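Local coordinates for protein Dye-decolorizing peroxidase (Irpex lacteus, PDB 7D8M) that binds heme b and, as a dye-decolorizing peroxidase, probably uses peroxide to oxidise dyes and other substrates, at residues A[84-88]-A[206-212]; A[72-77]-A[90-94]. All coordinates share one frame. Residues are numbered along the deposited sequence.

Contact 1 of 2, residues A[84-88]-A[206-212]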
loop_
_atom_site.group_PDB
_atom_site.type_symbol
_atom_site.label_atom_id
_atom_site.label_comp_id
_atom_site.label_asym_id
_atom_site.label_seq_id
_atom_site.Cartn_x
_atom_site.Cartn_y
_atom_site.Cartn_z
ATOM N N ASP A 84 13.338 18.390 10.576
ATOM C CA ASP A 84 12.026 17.814 10.281
ATOM C C ASP A 84 10.971 18.847 10.653
ATOM O O ASP A 84 10.473 18.885 11.775
ATOM C CB ASP A 84 11.832 16.499 11.023
ATOM C CG ASP A 84 10.466 15.869 10.761
ATOM O OD1 ASP A 84 9.639 16.483 10.048
ATOM O OD2 ASP A 84 10.227 14.756 11.277
ATOM N N ASP A 85 10.628 19.705 9.694
ATOM C CA ASP A 85 9.550 20.668 9.871
ATOM C C ASP A 85 8.352 20.333 8.983
ATOM O O ASP A 85 7.613 21.223 8.561
ATOM C CB ASP A 85 10.042 22.096 9.611
ATOM C CG ASP A 85 10.829 22.238 8.304
ATOM O OD1 ASP A 85 10.867 21.281 7.502
ATOM O OD2 ASP A 85 11.410 23.324 8.075
ATOM N N LEU A 86 8.148 19.048 8.691
ATOM C CA LEU A 86 7.064 18.649 7.801
ATOM C C LEU A 86 5.708 18.628 8.500
ATOM O O LEU A 86 4.679 18.656 7.816
ATOM C CB LEU A 86 7.370 17.277 7.187
ATOM C CG LEU A 86 8.387 17.208 6.035
ATOM C CD1 LEU A 86 8.924 15.794 5.853
ATOM C CD2 LEU A 86 7.751 17.683 4.753
ATOM N N GLN A 87 5.688 18.583 9.836
ATOM C CA GLN A 87 4.455 18.592 10.644
ATOM C C GLN A 87 3.645 17.308 10.496
ATOM O O GLN A 87 2.422 17.318 10.650
ATOM C CB GLN A 87 3.569 19.802 10.334
ATOM C CG GLN A 87 4.202 21.142 10.671
ATOM C CD GLN A 87 3.268 22.308 10.404
ATOM O OE1 GLN A 87 3.660 23.303 9.797
ATOM N NE2 GLN A 87 2.027 22.189 10.860
ATOM N N ASP A 88 4.303 16.192 10.202
ATOM C CA ASP A 88 3.651 14.887 10.164
ATOM C C ASP A 88 4.061 14.147 11.429
ATOM O O ASP A 88 5.209 13.712 11.557
ATOM C CB ASP A 88 4.030 14.111 8.902
ATOM C CG ASP A 88 3.127 12.915 8.656
ATOM O OD1 ASP A 88 3.196 11.948 9.450
ATOM O OD2 ASP A 88 2.350 12.947 7.668
ATOM N N VAL A 206 -1.854 20.408 5.635
ATOM C CA VAL A 206 -0.832 21.222 6.303
ATOM C C VAL A 206 -0.662 22.463 5.434
ATOM O O VAL A 206 0.159 22.506 4.509
ATOM C CB VAL A 206 0.481 20.465 6.497
ATOM C CG1 VAL A 206 1.564 21.386 7.060
ATOM C CG2 VAL A 206 0.280 19.271 7.411
ATOM N N MET A 207 -1.472 23.484 5.713
ATOM C CA MET A 207 -1.352 24.731 4.971
ATOM C C MET A 207 -0.034 25.428 5.269
ATOM O O MET A 207 0.434 26.229 4.456
ATOM C CB MET A 207 -2.552 25.624 5.291
ATOM C CG MET A 207 -3.879 24.937 4.956
ATOM S SD MET A 207 -5.365 25.854 5.399
ATOM C CE MET A 207 -6.251 25.842 3.841
ATOM N N ASN A 208 0.594 25.076 6.386
ATOM C CA ASN A 208 1.868 25.583 6.873
ATOM C C ASN A 208 3.089 24.899 6.238
ATOM O O ASN A 208 4.193 25.038 6.772
ATOM C CB ASN A 208 1.910 25.392 8.394
ATOM C CG ASN A 208 2.630 26.507 9.110
ATOM O OD1 ASN A 208 3.143 27.431 8.479
ATOM N ND2 ASN A 208 2.676 26.426 10.444
ATOM N N ARG A 209 2.932 24.174 5.131
ATOM C CA ARG A 209 3.961 23.221 4.723
ATOM C C ARG A 209 5.187 23.945 4.161
ATOM O O ARG A 209 5.046 24.873 3.357
ATOM C CB ARG A 209 3.400 22.236 3.689
ATOM C CG ARG A 209 4.314 21.043 3.376
ATOM C CD ARG A 209 4.093 19.857 4.320
ATOM N NE ARG A 209 2.831 19.159 4.068
ATOM C CZ ARG A 209 2.445 18.054 4.703
ATOM N NH1 ARG A 209 3.218 17.504 5.632
ATOM N NH2 ARG A 209 1.279 17.499 4.413
ATOM N N PRO A 210 6.398 23.540 4.563
ATOM C CA PRO A 210 7.619 24.211 4.076
ATOM C C PRO A 210 7.781 24.118 2.565
ATOM O O PRO A 210 7.355 23.154 1.923
ATOM C CB PRO A 210 8.752 23.460 4.789
ATOM C CG PRO A 210 8.139 22.828 5.956
ATOM C CD PRO A 210 6.685 22.569 5.633
ATOM N N SER A 211 8.451 25.129 2.003
ATOM C CA SER A 211 8.543 25.254 0.553
ATOM C C SER A 211 9.378 24.137 -0.058
ATOM O O SER A 211 9.046 23.631 -1.138
ATOM C CB SER A 211 9.138 26.614 0.182
ATOM O OG SER A 211 8.514 27.665 0.897
ATOM N N TRP A 212 10.486 23.766 0.596
ATOM C CA TRP A 212 11.376 22.746 0.044
ATOM C C TRP A 212 10.669 21.402 -0.112
ATOM O O TRP A 212 11.085 20.573 -0.930
ATOM C CB TRP A 212 12.603 22.580 0.935
ATOM C CG TRP A 212 12.274 21.925 2.236
ATOM C CD1 TRP A 212 11.970 22.548 3.413
ATOM C CD2 TRP A 212 12.185 20.518 2.492
ATOM N NE1 TRP A 212 11.712 21.616 4.388
ATOM C CE2 TRP A 212 11.834 20.361 3.848
ATOM C CE3 TRP A 212 12.364 19.375 1.707
ATOM C CZ2 TRP A 212 11.664 19.109 4.435
ATOM C CZ3 TRP A 212 12.194 18.131 2.295
ATOM C CH2 TRP A 212 11.848 18.008 3.642
HETATM O O HOH W 1 1.706 15.331 6.795
#
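This contact joins the two ferredoxin-like halves of the DyP fold, each built on a four-stranded antiparallel sheet of order 2-3-1-4: loop 84-88 links helices 74-79 and 89-93 of one half, and segment 206-212, opening with a type I beta turn (Val206 to Arg209), leads into strand 217-226 of the other. The small branched side chain of Val206 puts CG1 3.9 Å from Gln87 CD. Arg209 reaches inward. Its long side chain lets Arg209 NH1 give a weak hydrogen bond to Leu86 O (2.9 Å), while NE forms a salt bridge with Asp204; Arg209 NH1 also donates to water 1 (2.9 Å), which passes a hydrogen bond to Asp88 OD2 (water to OD2, 2.6 Å). The rigid ring of Pro210 presents carbon to a carbonyl, CG packing on Asp85 O at 3.1 Å. Trp212 closes the segment with both sides of its chemistry: its hydrocarbon part meets buried Leu86 (Trp212 CZ2 to Leu86 CG, 4.1 Å), and Trp212 NE1 donates to Asp85 OD1, 3.2 Å away.

Contact 2 of 2, residues A[72-77]-A[90-94]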
loop_
_atom_site.group_PDB
_atom_site.type_symbol
_atom_site.label_atom_id
_atom_site.label_comp_id
_atom_site.label_asym_id
_atom_site.label_seq_id
_atom_site.Cartn_x
_atom_site.Cartn_y
_atom_site.Cartn_z
ATOM N N PHE A 72 13.623 9.197 2.754
ATOM C CA PHE A 72 14.326 9.300 4.026
ATOM C C PHE A 72 13.358 9.220 5.200
ATOM O O PHE A 72 12.268 9.804 5.162
ATOM C CB PHE A 72 15.115 10.618 4.119
ATOM C CG PHE A 72 16.234 10.724 3.127
ATOM C CD1 PHE A 72 17.395 9.993 3.299
ATOM C CD2 PHE A 72 16.122 11.552 2.030
ATOM C CE1 PHE A 72 18.444 10.093 2.387
ATOM C CE2 PHE A 72 17.159 11.659 1.110
ATOM C CZ PHE A 72 18.317 10.921 1.288
ATOM N N SER A 73 13.777 8.512 6.243
ATOM C CA SER A 73 13.083 8.495 7.520
ATOM C C SER A 73 13.424 9.736 8.334
ATOM O O SER A 73 14.389 10.449 8.054
ATOM C CB SER A 73 13.443 7.238 8.301
ATOM O OG SER A 73 14.759 7.317 8.842
ATOM N N HIS A 74 12.605 9.987 9.359
ATOM C CA HIS A 74 12.889 11.064 10.307
ATOM C C HIS A 74 14.290 10.929 10.890
ATOM O O HIS A 74 15.006 11.925 11.046
ATOM C CB HIS A 74 11.840 11.064 11.426
ATOM C CG HIS A 74 12.169 11.974 12.571
ATOM N ND1 HIS A 74 11.750 13.288 12.620
ATOM C CD2 HIS A 74 12.859 11.757 13.716
ATOM C CE1 HIS A 74 12.174 13.842 13.743
ATOM N NE2 HIS A 74 12.852 12.934 14.424
ATOM N N ALA A 75 14.701 9.701 11.213
ATOM C CA ALA A 75 16.068 9.486 11.676
ATOM C C ALA A 75 17.078 9.879 10.603
ATOM O O ALA A 75 18.139 10.437 10.910
ATOM C CB ALA A 75 16.256 8.028 12.094
ATOM N N GLY A 76 16.754 9.617 9.335
ATOM C CA GLY A 76 17.652 10.005 8.254
ATOM C C GLY A 76 17.791 11.510 8.119
ATOM O O GLY A 76 18.881 12.015 7.827
ATOM N N PHE A 77 16.691 12.247 8.312
ATOM C CA PHE A 77 16.773 13.705 8.378
ATOM C C PHE A 77 17.841 14.140 9.375
ATOM O O PHE A 77 18.714 14.962 9.062
ATOM C CB PHE A 77 15.430 14.308 8.792
ATOM C CG PHE A 77 14.422 14.431 7.687
ATOM C CD1 PHE A 77 14.163 13.374 6.822
ATOM C CD2 PHE A 77 13.677 15.595 7.555
ATOM C CE1 PHE A 77 13.197 13.491 5.823
ATOM C CE2 PHE A 77 12.699 15.719 6.565
ATOM C CZ PHE A 77 12.463 14.667 5.695
ATOM N N ALA A 90 3.089 11.217 12.763
ATOM C CA ALA A 90 3.477 9.823 12.542
ATOM C C ALA A 90 4.889 9.730 11.976
ATOM O O ALA A 90 5.720 8.960 12.471
ATOM C CB ALA A 90 2.481 9.129 11.605
ATOM N N PHE A 91 5.171 10.496 10.920
ATOM C CA PHE A 91 6.497 10.453 10.305
ATOM C C PHE A 91 7.583 10.729 11.334
ATOM O O PHE A 91 8.604 10.033 11.382
ATOM C CB PHE A 91 6.599 11.465 9.166
ATOM C CG PHE A 91 8.004 11.596 8.597
ATOM C CD1 PHE A 91 8.549 10.577 7.822
ATOM C CD2 PHE A 91 8.779 12.725 8.855
ATOM C CE1 PHE A 91 9.849 10.676 7.294
ATOM C CE2 PHE A 91 10.089 12.829 8.336
ATOM C CZ PHE A 91 10.618 11.814 7.552
ATOM N N SER A 92 7.383 11.758 12.159
ATOM C CA SER A 92 8.411 12.146 13.114
ATOM C C SER A 92 8.599 11.083 14.180
ATOM O O SER A 92 9.724 10.863 14.646
ATOM C CB SER A 92 8.052 13.487 13.746
ATOM O OG SER A 92 7.855 14.474 12.746
ATOM N N ASP A 93 7.514 10.398 14.554
ATOM C CA ASP A 93 7.588 9.341 15.555
ATOM C C ASP A 93 8.352 8.128 15.045
ATOM O O ASP A 93 9.015 7.434 15.831
ATOM C CB ASP A 93 6.173 8.906 15.960
ATOM C CG ASP A 93 5.567 9.781 17.047
ATOM O OD1 ASP A 93 6.296 10.620 17.623
ATOM O OD2 ASP A 93 4.351 9.629 17.319
ATOM N N GLY A 94 8.237 7.829 13.752
ATOM C CA GLY A 94 8.774 6.584 13.229
ATOM C C GLY A 94 7.784 5.456 13.435
ATOM O O GLY A 94 6.981 5.509 14.369
HETATM O O HOH W 2 10.310 8.119 10.036
#
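Phe91 is the centre of this helix-to-helix contact in the DyP alpha+beta barrel domain, where the start of helix 74-79 faces the end of helix 89-93. Its flat ring enters the bend at which strand 67-72 gives way to helix 74-79: Phe91 CE1 lies 3.3 Å from Phe72 O and Phe91 CZ 3.2 Å from His74 N. With the edge of its ring it makes a T-shaped (edge-to-face) pair with Phe77, centroids 5.2 Å apart and planes at 65°. Against one face of Phe91 sits His74 CB, a CH-pi contact 4.2 Å from the ring centroid.

His74 is the second large contributor. Its CA-to-CB bond points toward helix 89-93, and Ser92 O lies over one face of the imidazole, 3.4 Å from His74 CD2, while ND1 is hydrogen-bonded to Asp84. Ser92 is small enough to let the backbones approach, 5.4 Å between its CA and that of His74, and its hydroxyl also bonds to Asp84. Just before His74, Ser73 is the N-cap, its OG accepting from Gly76 N at 3.1 Å and also hydrogen-bonded to Val118 O.

No direct hydrogen bond joins the two segments; water 2 bridges them, accepting from His74 N (3.0 Å) and donating to Phe91 O (2.9 Å). The chemistry thus implies cohesion through aromatic and CH-pi packing and one water, with Asp84 of the connecting loop adding a polar link to both.

Loop 84-88 of contact 1 lies in the chain between the two helices of contact 2, and the contact centres are 13 Å apart. Asp84 joins them: its OD2 is 2.5 Å from His74 ND1 and 2.8 Å from Ser92 OG, both probable hydrogen bonds, so one carboxylate ties together both helices of contact 2. Leu86 adds an apolar connection, with Leu86 CD1 3.7 Å from Phe77 CZ, and Asp88 is the N-cap residue of helix 89-93, its OD1 accepting from Phe91 N. Contact 1 is at the surface, contact 2 more buried, their centres about 23 and 18 Å from the centre of the chain. Both lie away from the heme pocket and its axial ligand His312.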